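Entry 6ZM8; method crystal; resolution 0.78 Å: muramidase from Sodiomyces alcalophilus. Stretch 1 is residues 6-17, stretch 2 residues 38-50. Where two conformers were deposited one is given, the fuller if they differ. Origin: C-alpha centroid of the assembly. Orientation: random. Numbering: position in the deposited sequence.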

# COMPACT_ATOMS: atom_id res chain seq x y z
N ASP A 6 -1.61 8.95 3.44
CA ASP A 6 -0.80 7.91 4.04
C ASP A 6 0.33 8.55 4.84
O ASP A 6 0.76 9.67 4.57
CB ASP A 6 -0.27 6.88 3.01
CG ASP A 6 0.62 7.51 1.96
OD1 ASP A 6 1.82 7.74 2.27
OD2 ASP A 6 0.11 7.79 0.84
N ILE A 7 0.74 7.80 5.85
CA ILE A 7 1.71 8.25 6.86
C ILE A 7 2.59 7.07 7.27
O ILE A 7 2.26 5.89 7.10
CB ILE A 7 1.01 8.85 8.09
CG1 ILE A 7 0.07 7.82 8.75
CG2 ILE A 7 0.29 10.15 7.73
CD1 ILE A 7 -0.78 8.40 9.87
N SER A 8 3.72 7.44 7.87
CA SER A 8 4.68 6.50 8.44
C SER A 8 5.25 7.12 9.70
O SER A 8 4.80 8.18 10.17
CB SER A 8 5.79 6.20 7.45
OG SER A 8 6.63 7.33 7.31
N GLY A 9 6.28 6.48 10.25
CA GLY A 9 6.98 7.06 11.40
C GLY A 9 7.72 8.33 11.06
O GLY A 9 8.25 8.98 12.00
N TRP A 10 7.81 8.75 9.82
CA TRP A 10 8.37 10.04 9.46
C TRP A 10 7.51 11.19 9.99
O TRP A 10 8.04 12.27 10.19
CB TRP A 10 8.51 10.13 7.93
CG TRP A 10 9.40 11.18 7.41
CD1 TRP A 10 9.01 12.38 6.87
CD2 TRP A 10 10.82 11.17 7.37
NE1 TRP A 10 10.11 13.12 6.52
CE2 TRP A 10 11.23 12.41 6.83
CE3 TRP A 10 11.80 10.26 7.78
CZ2 TRP A 10 12.56 12.74 6.66
CZ3 TRP A 10 13.13 10.60 7.58
CH2 TRP A 10 13.49 11.81 7.02
N GLN A 11 6.20 10.96 10.16
CA GLN A 11 5.26 12.01 10.58
C GLN A 11 5.09 11.96 12.08
O GLN A 11 4.47 11.04 12.59
CB GLN A 11 3.88 11.79 9.93
CG GLN A 11 3.79 12.26 8.50
CD GLN A 11 4.60 11.47 7.53
OE1 GLN A 11 4.40 10.28 7.37
NE2 GLN A 11 5.48 12.21 6.84
N PRO A 12 5.51 13.00 12.83
CA PRO A 12 5.35 12.99 14.27
C PRO A 12 3.90 13.09 14.66
O PRO A 12 3.59 12.64 15.74
CB PRO A 12 6.13 14.23 14.75
CG PRO A 12 6.15 15.15 13.55
CD PRO A 12 6.23 14.21 12.38
N THR A 13 3.08 13.79 13.89
CA THR A 13 1.78 14.33 14.31
C THR A 13 0.73 14.01 13.26
O THR A 13 0.87 14.48 12.13
CB THR A 13 1.92 15.86 14.64
OG1 THR A 13 3.13 16.06 15.41
CG2 THR A 13 0.66 16.36 15.30
N THR A 14 -0.39 13.38 13.71
CA THR A 14 -1.58 13.25 12.88
C THR A 14 -2.80 13.38 13.77
O THR A 14 -3.05 12.53 14.62
CB THR A 14 -1.66 11.94 12.08
OG1 THR A 14 -0.43 11.70 11.39
CG2 THR A 14 -2.80 12.00 11.11
N ASP A 15 -3.54 14.46 13.59
CA ASP A 15 -4.83 14.70 14.27
C ASP A 15 -5.92 14.17 13.37
O ASP A 15 -6.25 14.78 12.34
CB ASP A 15 -4.96 16.17 14.56
CG ASP A 15 -6.27 16.56 15.21
OD1 ASP A 15 -7.22 15.82 15.15
OD2 ASP A 15 -6.32 17.72 15.69
N PHE A 16 -6.41 12.99 13.67
CA PHE A 16 -7.37 12.33 12.76
C PHE A 16 -8.76 12.98 12.78
O PHE A 16 -9.46 12.90 11.80
CB PHE A 16 -7.46 10.83 13.05
CG PHE A 16 -6.21 10.09 12.66
CD1 PHE A 16 -6.05 9.63 11.35
CD2 PHE A 16 -5.19 9.86 13.57
CE1 PHE A 16 -4.88 8.93 11.02
CE2 PHE A 16 -4.05 9.15 13.26
CZ PHE A 16 -3.91 8.69 11.99
N ALA A 17 -9.13 13.63 13.89
CA ALA A 17 -10.38 14.40 13.86
C ALA A 17 -10.26 15.53 12.83
O ALA A 17 -11.21 15.77 12.04
CB ALA A 17 -10.69 14.94 15.24
N LYS A 38 9.56 -2.79 12.42
CA LYS A 38 8.16 -2.51 12.72
C LYS A 38 8.11 -1.04 13.11
O LYS A 38 8.81 -0.62 14.07
CB LYS A 38 7.66 -3.37 13.88
CG LYS A 38 7.79 -4.87 13.67
CD LYS A 38 7.69 -5.71 14.95
CE LYS A 38 8.26 -7.13 14.86
NZ LYS A 38 9.75 -7.20 14.88
N SER A 39 7.33 -0.23 12.42
CA SER A 39 7.25 1.19 12.74
C SER A 39 6.78 1.41 14.16
O SER A 39 5.70 0.95 14.56
CB SER A 39 6.25 1.86 11.81
OG SER A 39 6.06 3.19 12.26
N SER A 40 7.54 2.20 14.92
CA SER A 40 7.14 2.52 16.30
C SER A 40 5.93 3.43 16.36
O SER A 40 5.34 3.55 17.42
CB SER A 40 8.29 3.13 17.07
OG SER A 40 8.67 4.31 16.47
N ALA A 41 5.56 4.07 15.24
CA ALA A 41 4.39 4.96 15.18
C ALA A 41 3.11 4.22 14.80
O ALA A 41 2.04 4.77 14.96
CB ALA A 41 4.65 6.05 14.16
N PHE A 42 3.23 2.99 14.31
CA PHE A 42 2.07 2.31 13.72
C PHE A 42 0.90 2.25 14.69
O PHE A 42 -0.24 2.55 14.33
CB PHE A 42 2.47 0.90 13.24
CG PHE A 42 1.29 0.11 12.77
CD1 PHE A 42 0.86 0.27 11.46
CD2 PHE A 42 0.62 -0.75 13.62
CE1 PHE A 42 -0.27 -0.44 11.01
CE2 PHE A 42 -0.49 -1.45 13.16
CZ PHE A 42 -0.91 -1.30 11.86
N SER A 43 1.13 1.81 15.93
CA SER A 43 -0.00 1.60 16.83
C SER A 43 -0.72 2.92 17.15
O SER A 43 -1.98 2.95 17.11
CB SER A 43 0.46 0.94 18.10
OG SER A 43 0.99 -0.33 17.82
N ARG A 44 0.01 4.00 17.42
CA ARG A 44 -0.64 5.30 17.69
C ARG A 44 -1.46 5.70 16.48
O ARG A 44 -2.57 6.22 16.61
CB ARG A 44 0.40 6.36 18.04
CG ARG A 44 -0.01 7.81 17.89
CD ARG A 44 1.14 8.77 18.12
NE ARG A 44 2.25 8.75 17.18
CZ ARG A 44 2.26 9.33 15.95
NH1 ARG A 44 3.38 9.24 15.26
NH2 ARG A 44 1.20 9.95 15.45
N GLN A 45 -0.88 5.54 15.30
CA GLN A 45 -1.55 6.00 14.08
C GLN A 45 -2.79 5.17 13.76
O GLN A 45 -3.84 5.72 13.44
CB GLN A 45 -0.53 5.98 12.93
CG GLN A 45 0.56 7.04 13.09
CD GLN A 45 1.70 6.88 12.12
OE1 GLN A 45 2.03 5.77 11.69
NE2 GLN A 45 2.36 7.99 11.81
N TYR A 46 -2.65 3.86 13.84
CA TYR A 46 -3.77 2.96 13.47
C TYR A 46 -4.90 3.13 14.47
O TYR A 46 -6.09 3.16 14.09
CB TYR A 46 -3.24 1.53 13.39
CG TYR A 46 -4.09 0.56 12.58
CD1 TYR A 46 -5.12 -0.14 13.12
CD2 TYR A 46 -3.77 0.31 11.25
CE1 TYR A 46 -5.78 -1.13 12.41
CE2 TYR A 46 -4.42 -0.66 10.52
CZ TYR A 46 -5.40 -1.42 11.11
OH TYR A 46 -6.03 -2.46 10.44
N THR A 47 -4.58 3.25 15.76
CA THR A 47 -5.59 3.53 16.78
C THR A 47 -6.27 4.87 16.56
O THR A 47 -7.50 4.95 16.64
CB THR A 47 -4.97 3.43 18.17
OG1 THR A 47 -4.44 2.13 18.39
CG2 THR A 47 -5.92 3.76 19.26
N GLY A 48 -5.50 5.91 16.28
CA GLY A 48 -6.10 7.23 16.04
C GLY A 48 -7.04 7.20 14.84
O GLY A 48 -8.13 7.79 14.85
N ALA A 49 -6.63 6.49 13.78
CA ALA A 49 -7.50 6.38 12.61
C ALA A 49 -8.81 5.69 13.00
O ALA A 49 -9.91 6.12 12.63
CB ALA A 49 -6.77 5.60 11.52
N THR A 50 -8.69 4.57 13.72
CA THR A 50 -9.85 3.79 14.11
C THR A 50 -10.85 4.66 14.90
O THR A 50 -12.05 4.63 14.66
CB THR A 50 -9.44 2.58 14.94
OG1 THR A 50 -8.49 1.79 14.21
CG2 THR A 50 -10.63 1.69 15.27
O HOH W 1 7.99 4.11 9.84
O HOH W 2 1.65 10.66 12.82
O HOH W 3 -1.77 10.31 15.68

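What is the strongest direct bond between the stretches? Gln 45 NE2 donates to Ser 8 O at 2.9 Å and nearly straight, at 169°. The CA-to-CB bond of Gln 45 points sideways, but its extended chain brings the amide to the loop. Ser 8 O also accepts from Gln 11 N, closing a type I turn, so Gln 45 binds a carbonyl that the turn also holds. Ile 7 CD1 lies 3.7 Å from Gln 45 CD, apolar cover beside the carbon of that amide.

How does Arg 44 reach the loop when its CA-to-CB bond points sideways? Its long chain carries the guanidinium over, and Arg 44 NH1 gives a weak hydrogen bond to Gln 11 O at 3.4 Å. Water 2 accepts from Arg 44 NH2 (2.8 Å) and Gln 45 NE2 (2.9 Å) while donating to Gln 11 O (2.9 Å), and water 3 links Arg 44 NH2 to Thr 14 O.

What fills the buried part? The CA-to-CB bond of Phe 16 points toward the second stretch. Gly 48 C lies over one face of the ring, 3.5 Å from Phe 16 CD2. Gly 48 suits this place because a CB there would lie 2.8 Å from Phe 16 CD2, a clash. Ala 49 CB sits over the ring face, 3.9 Å from Phe 16 CE1.

What closes the other end? With no side chain on Gly 9, its CA comes within 3.8 Å of the small Ala 41 CB.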